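Local coordinates for kinetochore protein Mis16 (Schizosaccharomyces japonicus, PDB 4XYH) that binds histones and, as a WD-repeat kinetochore protein, recognises histone H4 and the CENP-A chaperone Scm3, probably to serve centromeric chromatin, at residues S53-W58 and K136-P141; T79-N84 and E131-K136; H232-V237 and S253-C258; E248-S253 and L260-T265. All blocks are in the same frame, centred on the assembly; numbering follows the deposited sequence.

Contact 1. Residues S53-W58 and K136-P141; sequences SLTVEW and KARFMP
Thr55 and Glu57 reach across to residues 137-139 with their side chains, which make the hydrogen bonds over the gap; no backbone-to-backbone bond links the two segments. Thr55 OG1 stands anti to its backbone N (chi1 -177°), aimed at the opposite strand, where it accepts from Ala137 N at 3.1 Å. The methyl CG2 of Thr55 packs beside CB of Ala137, and CB of Thr55 rests on CA of Lys136 at 3.8 Å; this buried end, where water 1 joins Thr55 OG1 to Ala137 O, is the tighter part. The Glu57-Phe139 end is partly exposed. There the extended Glu57 side chain brings OE1 to Phe139 N at 3.1 Å, the N-H meeting the syn lone pair, while its carboxylate lies near the CD2-CE2 side of the Phe139 ring with the planes 26° apart. Trp58 O meets the edge of that ring at CE2, 3.1 Å away. Water 2 donates to both Glu57 OE2 and Phe139 O. Arg138 folds back at chi2, which lets NH1 bond to Ala137 O from above the carbonyl plane, and only weakly to Thr55 OG1. CG of Lys136 covers one face of the guanidinium, and Asp387 forms a salt bridge with NH2. Glu57 OE2 stays 4.4 Å from Arg138 NE, well out of the guanidinium plane, so any attraction is one of charge alone. Strands 56-58 and 136-140 are edge strands of two different sheets, 7.1 Å apart at closest and nearly parallel at 20°, as expected for the innermost strands of adjacent blades in a beta-propeller.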
loop_
_atom_site.group_PDB
_atom_site.type_symbol
_atom_site.label_atom_id
_atom_site.label_comp_id
_atom_site.label_asym_id
_atom_site.label_seq_id
_atom_site.Cartn_x
_atom_site.Cartn_y
_atom_site.Cartn_z
ATOM N N SER A 53 3.824 -11.847 4.225
ATOM C CA SER A 53 3.796 -11.049 3.016
ATOM C C SER A 53 4.003 -9.584 3.380
ATOM O O SER A 53 3.445 -9.096 4.364
ATOM C CB SER A 53 2.473 -11.234 2.266
ATOM O OG SER A 53 2.475 -10.458 1.069
ATOM N N LEU A 54 4.809 -8.886 2.591
ATOM C CA LEU A 54 5.015 -7.449 2.783
ATOM C C LEU A 54 4.021 -6.619 1.970
ATOM O O LEU A 54 3.946 -5.391 2.126
ATOM C CB LEU A 54 6.438 -7.061 2.387
ATOM C CG LEU A 54 7.517 -7.628 3.304
ATOM C CD1 LEU A 54 8.905 -7.500 2.691
ATOM C CD2 LEU A 54 7.442 -6.878 4.627
ATOM N N THR A 55 3.270 -7.283 1.099
ATOM C CA THR A 55 2.440 -6.572 0.130
ATOM C C THR A 55 1.087 -7.256 -0.088
ATOM O O THR A 55 0.969 -8.486 0.013
ATOM C CB THR A 55 3.188 -6.438 -1.229
ATOM O OG1 THR A 55 2.401 -5.666 -2.160
ATOM C CG2 THR A 55 3.506 -7.851 -1.829
ATOM N N VAL A 56 0.065 -6.455 -0.377
ATOM C CA VAL A 56 -1.243 -6.995 -0.713
ATOM C C VAL A 56 -1.970 -6.001 -1.604
ATOM O O VAL A 56 -1.858 -4.796 -1.423
ATOM C CB VAL A 56 -2.108 -7.306 0.555
ATOM C CG1 VAL A 56 -2.448 -6.033 1.329
ATOM C CG2 VAL A 56 -3.398 -8.024 0.172
ATOM N N GLU A 57 -2.698 -6.521 -2.584
ATOM C CA GLU A 57 -3.482 -5.704 -3.498
ATOM C C GLU A 57 -4.633 -6.552 -4.009
ATOM O O GLU A 57 -4.432 -7.716 -4.374
ATOM C CB GLU A 57 -2.628 -5.184 -4.661
ATOM C CG GLU A 57 -3.235 -3.971 -5.364
ATOM C CD GLU A 57 -2.450 -3.523 -6.595
ATOM O OE1 GLU A 57 -1.640 -4.319 -7.101
ATOM O OE2 GLU A 57 -2.649 -2.376 -7.075
ATOM N N TRP A 58 -5.841 -5.981 -4.004
ATOM C CA TRP A 58 -7.015 -6.628 -4.603
ATOM C C TRP A 58 -6.976 -6.509 -6.116
ATOM O O TRP A 58 -6.738 -5.421 -6.641
ATOM C CB TRP A 58 -8.325 -5.998 -4.118
ATOM C CG TRP A 58 -8.643 -6.204 -2.698
ATOM C CD1 TRP A 58 -8.349 -5.367 -1.667
ATOM C CD2 TRP A 58 -9.339 -7.311 -2.134
ATOM N NE1 TRP A 58 -8.820 -5.886 -0.486
ATOM C CE2 TRP A 58 -9.426 -7.086 -0.746
ATOM C CE3 TRP A 58 -9.896 -8.476 -2.666
ATOM C CZ2 TRP A 58 -10.052 -7.977 0.119
ATOM C CZ3 TRP A 58 -10.513 -9.362 -1.808
ATOM C CH2 TRP A 58 -10.588 -9.107 -0.429
ATOM N N LYS A 136 7.244 -5.134 -2.660
ATOM C CA LYS A 136 5.969 -4.578 -3.087
ATOM C C LYS A 136 5.592 -5.177 -4.429
ATOM O O LYS A 136 6.464 -5.477 -5.238
ATOM C CB LYS A 136 6.021 -3.041 -3.183
ATOM C CG LYS A 136 4.636 -2.416 -3.456
ATOM C CD LYS A 136 4.564 -0.930 -3.145
ATOM C CE LYS A 136 4.463 -0.681 -1.639
ATOM N NZ LYS A 136 4.604 0.770 -1.331
ATOM N N ALA A 137 4.292 -5.375 -4.646
ATOM C CA ALA A 137 3.789 -5.922 -5.903
ATOM C C ALA A 137 2.525 -5.184 -6.335
ATOM O O ALA A 137 1.535 -5.139 -5.598
ATOM C CB ALA A 137 3.523 -7.412 -5.765
ATOM N N ARG A 138 2.554 -4.619 -7.539
ATOM C CA ARG A 138 1.419 -3.858 -8.064
ATOM C C ARG A 138 1.074 -4.254 -9.512
ATOM O O ARG A 138 1.972 -4.364 -10.354
ATOM C CB ARG A 138 1.735 -2.360 -7.990
ATOM C CG ARG A 138 1.922 -1.817 -6.559
ATOM C CD ARG A 138 0.593 -1.834 -5.789
ATOM N NE ARG A 138 0.676 -1.300 -4.430
ATOM C CZ ARG A 138 0.781 -2.048 -3.332
ATOM N NH1 ARG A 138 0.844 -3.373 -3.428
ATOM N NH2 ARG A 138 0.825 -1.474 -2.130
ATOM N N PHE A 139 -0.212 -4.436 -9.818
ATOM C CA PHE A 139 -0.613 -4.837 -11.169
ATOM C C PHE A 139 -0.789 -3.582 -12.054
ATOM O O PHE A 139 -1.178 -2.529 -11.576
ATOM C CB PHE A 139 -1.903 -5.686 -11.138
ATOM C CG PHE A 139 -3.132 -4.941 -10.641
ATOM C CD1 PHE A 139 -3.791 -4.022 -11.454
ATOM C CD2 PHE A 139 -3.631 -5.169 -9.359
ATOM C CE1 PHE A 139 -4.913 -3.315 -10.990
ATOM C CE2 PHE A 139 -4.760 -4.479 -8.890
ATOM C CZ PHE A 139 -5.400 -3.550 -9.709
ATOM N N MET A 140 -0.469 -3.679 -13.337
ATOM C CA MET A 140 -0.651 -2.527 -14.228
ATOM C C MET A 140 -2.158 -2.251 -14.357
ATOM O O MET A 140 -2.912 -3.166 -14.660
ATOM C CB MET A 140 -0.019 -2.808 -15.583
ATOM C CG MET A 140 0.049 -1.606 -16.483
ATOM S SD MET A 140 0.942 -1.974 -17.986
ATOM C CE MET A 140 -0.319 -2.867 -18.908
ATOM N N PRO A 141 -2.612 -1.020 -14.046
ATOM C CA PRO A 141 -4.066 -0.779 -14.041
ATOM C C PRO A 141 -4.741 -0.978 -15.405
ATOM O O PRO A 141 -5.887 -1.401 -15.422
ATOM C CB PRO A 141 -4.198 0.683 -13.571
ATOM C CG PRO A 141 -2.836 1.256 -13.573
ATOM C CD PRO A 141 -1.872 0.093 -13.437
HETATM O O HOH W 1 0.611 -6.959 -3.589
HETATM O O HOH W 2 -1.688 -1.042 -9.252
#

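Contact 2. Residues T79-N84 and E131-K136; sequences TQTSGN and EGDVNK
The carboxylate of Asp133 carries CG of Gln80 on one face, where the methylene carbon stands 3.5 Å from Asp133 CG. The Gln80 amide beyond it is turned nearly perpendicular to the carboxylate, 89° between planes, and makes no hydrogen bond with it. At the edge, Ser82 N donates to the syn lone pair of Asp133 OD1 at 3.0 Å. Thr81 N adds a weak bond to the same oxygen from the Gln80 side of the plane, although this N-H also meets Asn87 OD1. Water 3 lies displaced toward the opposite face and donates to Asp133 OD1 at 2.6 Å; it donates to Thr81 OG1 as well, a hydroxyl that is also bonded to Asp85 O. The aspartate reaches this spot with CG anti to its own carbonyl carbon (chi1 -61°), which swings the group over the start of the type I' turn running from Thr81 to Asn84. Backbone bonding fixes the neighbouring residue: Val134 N donates to Thr79 O at 3.0 Å, nearly straight at 163°. CG2 of Val134 then packs against Thr79 N, 3.9 Å away. In this way the loop between strands 70-77 and 87-97 is tied to the linker that follows strand 123-130 and leads into the next blade of the propeller. With two N-H groups and a water directed at one oxygen, Asp133 acts as an acceptor that gathers the backbone at the start of the turn, an environment likely to stabilise its negative charge.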
loop_
_atom_site.group_PDB
_atom_site.type_symbol
_atom_site.label_atom_id
_atom_site.label_comp_id
_atom_site.label_asym_id
_atom_site.label_seq_id
_atom_site.Cartn_x
_atom_site.Cartn_y
_atom_site.Cartn_z
ATOM N N THR A 79 5.971 -13.098 -0.665
ATOM C CA THR A 79 6.605 -13.758 0.463
ATOM C C THR A 79 7.803 -12.962 0.951
ATOM O O THR A 79 8.427 -12.203 0.207
ATOM C CB THR A 79 7.105 -15.195 0.135
ATOM O OG1 THR A 79 8.169 -15.126 -0.827
ATOM C CG2 THR A 79 5.980 -16.071 -0.382
ATOM N N GLN A 80 8.125 -13.157 2.215
ATOM C CA GLN A 80 9.379 -12.678 2.757
ATOM C C GLN A 80 10.022 -13.849 3.478
ATOM O O GLN A 80 9.597 -14.208 4.574
ATOM C CB GLN A 80 9.152 -11.496 3.698
ATOM C CG GLN A 80 10.419 -11.002 4.378
ATOM C CD GLN A 80 10.113 -10.058 5.521
ATOM O OE1 GLN A 80 9.083 -10.182 6.188
ATOM N NE2 GLN A 80 10.995 -9.097 5.740
ATOM N N THR A 81 11.013 -14.471 2.844
ATOM C CA THR A 81 11.720 -15.603 3.442
ATOM C C THR A 81 13.037 -15.136 4.042
ATOM O O THR A 81 13.665 -15.868 4.799
ATOM C CB THR A 81 12.020 -16.734 2.420
ATOM O OG1 THR A 81 12.990 -16.276 1.468
ATOM C CG2 THR A 81 10.759 -17.198 1.693
ATOM N N SER A 82 13.449 -13.920 3.687
ATOM C CA SER A 82 14.705 -13.327 4.153
ATOM C C SER A 82 15.933 -14.195 3.827
ATOM O O SER A 82 16.760 -14.455 4.704
ATOM C CB SER A 82 14.656 -13.076 5.673
ATOM O OG SER A 82 13.367 -12.682 6.125
ATOM N N GLY A 83 16.048 -14.659 2.585
ATOM C CA GLY A 83 17.183 -15.482 2.180
ATOM C C GLY A 83 17.089 -16.968 2.524
ATOM O O GLY A 83 17.893 -17.781 2.045
ATOM N N ASN A 84 16.097 -17.329 3.338
ATOM C CA ASN A 84 15.944 -18.701 3.824
ATOM C C ASN A 84 15.315 -19.693 2.836
ATOM O O ASN A 84 15.391 -20.913 3.037
ATOM C CB ASN A 84 15.113 -18.702 5.109
ATOM C CG ASN A 84 15.633 -17.720 6.141
ATOM O OD1 ASN A 84 16.770 -17.243 6.052
ATOM N ND2 ASN A 84 14.798 -17.410 7.132
ATOM N N GLU A 131 12.857 -13.333 -7.148
ATOM C CA GLU A 131 14.198 -13.094 -6.588
ATOM C C GLU A 131 14.186 -12.140 -5.395
ATOM O O GLU A 131 13.929 -10.947 -5.536
ATOM C CB GLU A 131 15.147 -12.532 -7.654
ATOM C CG GLU A 131 15.321 -13.430 -8.857
ATOM C CD GLU A 131 16.534 -13.063 -9.714
ATOM O OE1 GLU A 131 17.002 -11.896 -9.676
ATOM O OE2 GLU A 131 17.020 -13.959 -10.438
ATOM N N GLY A 132 14.476 -12.668 -4.215
ATOM C CA GLY A 132 14.468 -11.861 -3.019
ATOM C C GLY A 132 13.053 -11.696 -2.523
ATOM O O GLY A 132 12.096 -12.129 -3.191
ATOM N N ASP A 133 12.929 -11.080 -1.346
ATOM C CA ASP A 133 11.636 -10.768 -0.750
ATOM C C ASP A 133 10.790 -9.964 -1.729
ATOM O O ASP A 133 11.307 -9.111 -2.456
ATOM C CB ASP A 133 11.808 -9.968 0.542
ATOM C CG ASP A 133 12.604 -10.714 1.615
ATOM O OD1 ASP A 133 12.577 -11.958 1.638
ATOM O OD2 ASP A 133 13.250 -10.040 2.457
ATOM N N VAL A 134 9.492 -10.227 -1.765
ATOM C CA VAL A 134 8.638 -9.363 -2.550
ATOM C C VAL A 134 8.324 -8.124 -1.697
ATOM O O VAL A 134 7.395 -8.135 -0.896
ATOM C CB VAL A 134 7.353 -10.073 -2.996
ATOM C CG1 VAL A 134 6.545 -9.166 -3.886
ATOM C CG2 VAL A 134 7.691 -11.366 -3.738
ATOM N N ASN A 135 9.128 -7.071 -1.841
ATOM C CA ASN A 135 8.910 -5.864 -1.040
ATOM C C ASN A 135 7.575 -5.196 -1.374
ATOM O O ASN A 135 6.851 -4.774 -0.486
ATOM C CB ASN A 135 10.050 -4.874 -1.237
ATOM C CG ASN A 135 11.254 -5.186 -0.362
ATOM O OD1 ASN A 135 11.284 -6.191 0.364
ATOM N ND2 ASN A 135 12.251 -4.306 -0.410
ATOM N N LYS A 136 7.244 -5.134 -2.660
ATOM C CA LYS A 136 5.969 -4.578 -3.087
ATOM C C LYS A 136 5.592 -5.177 -4.429
ATOM O O LYS A 136 6.464 -5.477 -5.238
ATOM C CB LYS A 136 6.021 -3.041 -3.183
ATOM C CG LYS A 136 4.636 -2.416 -3.456
ATOM C CD LYS A 136 4.564 -0.930 -3.145
ATOM C CE LYS A 136 4.463 -0.681 -1.639
ATOM N NZ LYS A 136 4.604 0.770 -1.331
HETATM O O HOH W 3 14.489 -13.550 1.002
#

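Contact 3. Residues H232-V237 and S253-C258; sequences HRHTAV and SVSDDC
His234 bridges the two segments with both ring nitrogens. ND1 donates to Asp257 OD2 at 3.0 Å, the oxygen lying near the ring plane but the nitrogen 34° out of the carboxylate plane. On the far edge NE2 and Ser253 OG form an almost straight hydrogen bond of 2.7 Å in which either could be the donor. Thr235 N also donates to Asp257 OD2, meeting it on the anti side, so one oxygen holds both the ring and the backbone beside it. Aspartate in a tight turn, histidine in the preceding loop and serine on the strand leading into that turn form the hydrogen-bond network characteristic of WD40 blades. Asp257 is itself placed by the type I turn from Ser255 to Cys258, while Thr259 OG1 bonds its other oxygen, OD1. Inside that turn Ser255 OG accepts from Asp257 N at 2.9 Å, an ST turn. The same hydroxyl donates to Val237 O from above the carbonyl plane, and Asp256 N reaches this carbonyl at 3.1 Å nearly along its axis. Beside this double grip, CG1 of Val237 presses on Asp256 CG at 3.3 Å. Further out, Asn239 ND2 bonds Asp256 OD1, and Ile207 of strand 207-211 packs against His234.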
loop_
_atom_site.group_PDB
_atom_site.type_symbol
_atom_site.label_atom_id
_atom_site.label_comp_id
_atom_site.label_asym_id
_atom_site.label_seq_id
_atom_site.Cartn_x
_atom_site.Cartn_y
_atom_site.Cartn_z
ATOM N N HIS A 232 17.572 12.325 -8.586
ATOM C CA HIS A 232 18.217 12.351 -7.289
ATOM C C HIS A 232 17.806 13.607 -6.519
ATOM O O HIS A 232 18.486 14.623 -6.564
ATOM C CB HIS A 232 19.726 12.283 -7.454
ATOM C CG HIS A 232 20.191 11.027 -8.108
ATOM N ND1 HIS A 232 20.437 10.935 -9.460
ATOM C CD2 HIS A 232 20.422 9.786 -7.597
ATOM C CE1 HIS A 232 20.818 9.703 -9.757
ATOM N NE2 HIS A 232 20.808 8.990 -8.641
ATOM N N ARG A 233 16.684 13.528 -5.810
ATOM C CA ARG A 233 16.088 14.700 -5.179
ATOM C C ARG A 233 15.805 14.472 -3.698
ATOM O O ARG A 233 15.235 15.319 -3.025
ATOM C CB ARG A 233 14.809 15.081 -5.916
ATOM C CG ARG A 233 15.052 15.342 -7.398
ATOM C CD ARG A 233 13.818 15.856 -8.117
ATOM N NE ARG A 233 14.140 16.266 -9.479
ATOM C CZ ARG A 233 13.281 16.250 -10.492
ATOM N NH1 ARG A 233 12.031 15.845 -10.304
ATOM N NH2 ARG A 233 13.672 16.640 -11.695
ATOM N N HIS A 234 16.202 13.317 -3.194
ATOM C CA HIS A 234 16.005 13.033 -1.783
ATOM C C HIS A 234 17.348 12.761 -1.118
ATOM O O HIS A 234 18.311 12.384 -1.779
ATOM C CB HIS A 234 15.054 11.850 -1.594
ATOM C CG HIS A 234 13.610 12.193 -1.814
ATOM N ND1 HIS A 234 12.873 12.925 -0.904
ATOM C CD2 HIS A 234 12.765 11.894 -2.830
ATOM C CE1 HIS A 234 11.636 13.062 -1.355
ATOM N NE2 HIS A 234 11.543 12.449 -2.521
ATOM N N THR A 235 17.410 12.954 0.192
ATOM C CA THR A 235 18.674 12.818 0.901
ATOM C C THR A 235 18.634 11.611 1.839
ATOM O O THR A 235 19.572 11.361 2.595
ATOM C CB THR A 235 19.014 14.103 1.680
ATOM O OG1 THR A 235 17.978 14.376 2.625
ATOM C CG2 THR A 235 19.120 15.299 0.722
ATOM N N ALA A 236 17.548 10.845 1.755
ATOM C CA ALA A 236 17.428 9.592 2.485
ATOM C C ALA A 236 16.424 8.705 1.741
ATOM O O ALA A 236 15.880 9.127 0.712
ATOM C CB ALA A 236 16.999 9.844 3.924
ATOM N N VAL A 237 16.193 7.487 2.233
ATOM C CA VAL A 237 15.324 6.519 1.538
ATOM C C VAL A 237 13.998 7.121 1.044
ATOM O O VAL A 237 13.333 7.877 1.764
ATOM C CB VAL A 237 14.998 5.312 2.452
ATOM C CG1 VAL A 237 14.522 5.789 3.802
ATOM C CG2 VAL A 237 13.935 4.430 1.829
ATOM N N SER A 253 6.389 11.972 -4.257
ATOM C CA SER A 253 7.223 11.073 -3.444
ATOM C C SER A 253 7.394 11.618 -2.039
ATOM O O SER A 253 7.290 12.816 -1.829
ATOM C CB SER A 253 8.601 10.870 -4.083
ATOM O OG SER A 253 9.332 12.097 -4.110
ATOM N N VAL A 254 7.638 10.723 -1.082
ATOM C CA VAL A 254 7.918 11.081 0.290
ATOM C C VAL A 254 9.093 10.233 0.775
ATOM O O VAL A 254 9.365 9.149 0.224
ATOM C CB VAL A 254 6.691 10.874 1.214
ATOM C CG1 VAL A 254 5.540 11.764 0.779
ATOM C CG2 VAL A 254 6.254 9.422 1.227
ATOM N N SER A 255 9.782 10.724 1.808
ATOM C CA SER A 255 11.098 10.205 2.188
ATOM C C SER A 255 11.364 10.302 3.695
ATOM O O SER A 255 10.745 11.104 4.396
ATOM C CB SER A 255 12.187 10.975 1.411
ATOM O OG SER A 255 13.495 10.770 1.921
ATOM N N ASP A 256 12.309 9.501 4.179
ATOM C CA ASP A 256 12.860 9.668 5.522
ATOM C C ASP A 256 13.448 11.083 5.736
ATOM O O ASP A 256 13.616 11.529 6.876
ATOM C CB ASP A 256 13.940 8.610 5.795
ATOM C CG ASP A 256 13.397 7.367 6.526
ATOM O OD1 ASP A 256 12.170 7.128 6.508
ATOM O OD2 ASP A 256 14.208 6.611 7.113
ATOM N N ASP A 257 13.737 11.801 4.653
ATOM C CA ASP A 257 14.326 13.129 4.780
ATOM C C ASP A 257 13.279 14.193 5.115
ATOM O O ASP A 257 13.582 15.399 5.087
ATOM C CB ASP A 257 15.106 13.503 3.503
ATOM C CG ASP A 257 14.211 13.854 2.307
ATOM O OD1 ASP A 257 12.970 14.017 2.446
ATOM O OD2 ASP A 257 14.784 13.981 1.195
ATOM N N CYS A 258 12.054 13.727 5.387
ATOM C CA CYS A 258 10.911 14.553 5.832
ATOM C C CYS A 258 10.203 15.358 4.750
ATOM O O CYS A 258 9.271 16.089 5.069
ATOM C CB CYS A 258 11.339 15.526 6.945
ATOM S SG CYS A 258 12.029 14.677 8.349
#

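Contact 4. Residues E248-S253 and L260-T265; sequences EALLTS and LQIHDT
Ser253 sets OG between its backbone N and carbonyl carbon (chi1 65°), and His263 turns CG anti to its own carbonyl carbon (chi1 -45°); the two groups thereby meet on one face of the sheet. Ser253 OG lies in the plane of the His263 ring at its edge, 2.8 Å from NE2, and either atom could be the donor. The same hydroxyl also bonds His234 NE2 and, having one proton, can donate to only one of the two rings. The second nitrogen of His263, ND1, is bonded to Arg233 NH1. The backbones beneath pair in antiparallel fashion: Leu251 with His263 and Ser253 with Gln261 are hydrogen-bonded pairs, alternating with the non-hydrogen-bonded pairs Leu250 with Asp264 and Thr252 with Ile262. His263 N reaches Leu251 O at 2.6 Å, and the return bond from Leu251 N to His263 O is straight. This hairpin supplies the two central strands of a four-stranded propeller blade, and His263 with Asp264 stands where the Trp-Asp pair that names the WD repeat is usually found. Gln261 O is gripped twice, by Ser253 N at 3.0 Å and by Thr252 OG1 at 3.1 Å, the donors coming from opposite faces of its plane. On the face away from His263, CD2 of Leu250 touches CG2 of Ile262 at 3.8 Å. Strand 284-289 covers this face through Phe289 and Val287; Ile207 packs against the side that bears Leu251, Ser253 and His263. Past the regular pairing, Thr265 N donates to Ala249 O at 2.9 Å on a lone pair, and Asp264 OD2 forms a salt bridge with Arg266.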
loop_
_atom_site.group_PDB
_atom_site.type_symbol
_atom_site.label_atom_id
_atom_site.label_comp_id
_atom_site.label_asym_id
_atom_site.label_seq_id
_atom_site.Cartn_x
_atom_site.Cartn_y
_atom_site.Cartn_z
ATOM N N GLU A 248 -0.670 12.422 -16.671
ATOM C CA GLU A 248 0.432 11.684 -17.254
ATOM C C GLU A 248 1.797 11.878 -16.577
ATOM O O GLU A 248 2.609 10.947 -16.529
ATOM C CB GLU A 248 0.533 12.096 -18.719
ATOM C CG GLU A 248 1.175 11.097 -19.656
ATOM C CD GLU A 248 0.751 11.346 -21.114
ATOM O OE1 GLU A 248 0.308 12.486 -21.417
ATOM O OE2 GLU A 248 0.841 10.402 -21.944
ATOM N N ALA A 249 2.068 13.079 -16.073
ATOM C CA ALA A 249 3.441 13.409 -15.706
ATOM C C ALA A 249 3.612 13.866 -14.259
ATOM O O ALA A 249 4.696 14.319 -13.874
ATOM C CB ALA A 249 3.983 14.473 -16.648
ATOM N N LEU A 250 2.562 13.739 -13.456
ATOM C CA LEU A 250 2.632 14.216 -12.088
ATOM C C LEU A 250 2.890 13.059 -11.131
ATOM O O LEU A 250 2.016 12.216 -10.883
ATOM C CB LEU A 250 1.356 14.966 -11.704
ATOM C CG LEU A 250 1.457 15.948 -10.534
ATOM C CD1 LEU A 250 0.361 16.977 -10.626
ATOM C CD2 LEU A 250 1.364 15.242 -9.196
ATOM N N LEU A 251 4.097 13.052 -10.575
ATOM C CA LEU A 251 4.536 12.008 -9.662
ATOM C C LEU A 251 4.842 12.626 -8.306
ATOM O O LEU A 251 5.543 13.637 -8.239
ATOM C CB LEU A 251 5.777 11.305 -10.215
ATOM C CG LEU A 251 6.450 10.293 -9.290
ATOM C CD1 LEU A 251 5.591 9.045 -9.200
ATOM C CD2 LEU A 251 7.835 9.968 -9.809
ATOM N N THR A 252 4.315 12.040 -7.233
ATOM C CA THR A 252 4.657 12.508 -5.896
ATOM C C THR A 252 5.509 11.488 -5.129
ATOM O O THR A 252 5.366 10.281 -5.323
ATOM C CB THR A 252 3.412 12.836 -5.062
ATOM O OG1 THR A 252 3.835 13.373 -3.806
ATOM C CG2 THR A 252 2.560 11.593 -4.813
ATOM N N SER A 253 6.389 11.972 -4.257
ATOM C CA SER A 253 7.223 11.073 -3.444
ATOM C C SER A 253 7.394 11.618 -2.039
ATOM O O SER A 253 7.290 12.816 -1.829
ATOM C CB SER A 253 8.601 10.870 -4.083
ATOM O OG SER A 253 9.332 12.097 -4.110
ATOM N N LEU A 260 7.991 16.184 1.109
ATOM C CA LEU A 260 6.949 15.776 0.189
ATOM C C LEU A 260 7.269 16.478 -1.102
ATOM O O LEU A 260 7.392 17.701 -1.112
ATOM C CB LEU A 260 5.569 16.191 0.699
ATOM C CG LEU A 260 4.418 16.173 -0.309
ATOM C CD1 LEU A 260 4.062 14.726 -0.697
ATOM C CD2 LEU A 260 3.185 16.905 0.255
ATOM N N GLN A 261 7.438 15.742 -2.193
ATOM C CA GLN A 261 7.850 16.401 -3.431
ATOM C C GLN A 261 6.933 16.044 -4.589
ATOM O O GLN A 261 6.320 14.978 -4.616
ATOM C CB GLN A 261 9.313 16.074 -3.773
ATOM C CG GLN A 261 10.304 16.327 -2.622
ATOM C CD GLN A 261 11.750 16.320 -3.073
ATOM O OE1 GLN A 261 12.043 16.596 -4.227
ATOM N NE2 GLN A 261 12.661 16.002 -2.161
ATOM N N ILE A 262 6.820 16.973 -5.533
ATOM C CA ILE A 262 6.036 16.757 -6.739
ATOM C C ILE A 262 6.993 16.822 -7.899
ATOM O O ILE A 262 7.777 17.766 -8.007
ATOM C CB ILE A 262 4.923 17.810 -6.916
ATOM C CG1 ILE A 262 3.990 17.806 -5.703
ATOM C CG2 ILE A 262 4.156 17.546 -8.203
ATOM C CD1 ILE A 262 3.187 16.518 -5.564
ATOM N N HIS A 263 6.960 15.810 -8.749
ATOM C CA HIS A 263 7.869 15.772 -9.872
ATOM C C HIS A 263 7.081 15.825 -11.154
ATOM O O HIS A 263 6.002 15.225 -11.243
ATOM C CB HIS A 263 8.731 14.509 -9.833
ATOM C CG HIS A 263 9.284 14.206 -8.478
ATOM N ND1 HIS A 263 10.468 14.740 -8.023
ATOM C CD2 HIS A 263 8.798 13.451 -7.464
ATOM C CE1 HIS A 263 10.695 14.321 -6.792
ATOM N NE2 HIS A 263 9.698 13.533 -6.433
ATOM N N ASP A 264 7.631 16.542 -12.135
ATOM C CA ASP A 264 7.125 16.555 -13.508
ATOM C C ASP A 264 7.997 15.642 -14.369
ATOM O O ASP A 264 9.127 16.006 -14.718
ATOM C CB ASP A 264 7.123 17.984 -14.065
ATOM C CG ASP A 264 6.500 18.084 -15.461
ATOM O OD1 ASP A 264 6.336 17.045 -16.136
ATOM O OD2 ASP A 264 6.182 19.216 -15.894
ATOM N N THR A 265 7.474 14.472 -14.734
ATOM C CA THR A 265 8.304 13.459 -15.396
ATOM C C THR A 265 8.642 13.800 -16.850
ATOM O O THR A 265 9.402 13.075 -17.498
ATOM C CB THR A 265 7.646 12.058 -15.355
ATOM O OG1 THR A 265 6.360 12.091 -15.995
ATOM C CG2 THR A 265 7.488 11.599 -13.925
#

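Contacts 1 and 2 form one pair and contacts 3 and 4 another. Contact 2 is nested along the chain inside the loop closed by contact 1; the two share Lys136, their centres lie about 14 Å apart, and they touch where Leu54 packs on Asn135 and Val134. Contact 1 joins the edge strands of two successive sheets, and contact 2, farther from the centre of the chain, ties a loop of the first sheet to the linker into the second. Contacts 3 and 4 come later, interleave along the chain and share Ser253, with centres about 13 Å apart. Contact 4 pairs hairpin strands 250-255 and 259-264; contact 3 joins the turn between them to the loop entering the blade from strand 229-231. The pairs occupy different parts of the propeller, nearest atoms about 9 or 10 Å apart.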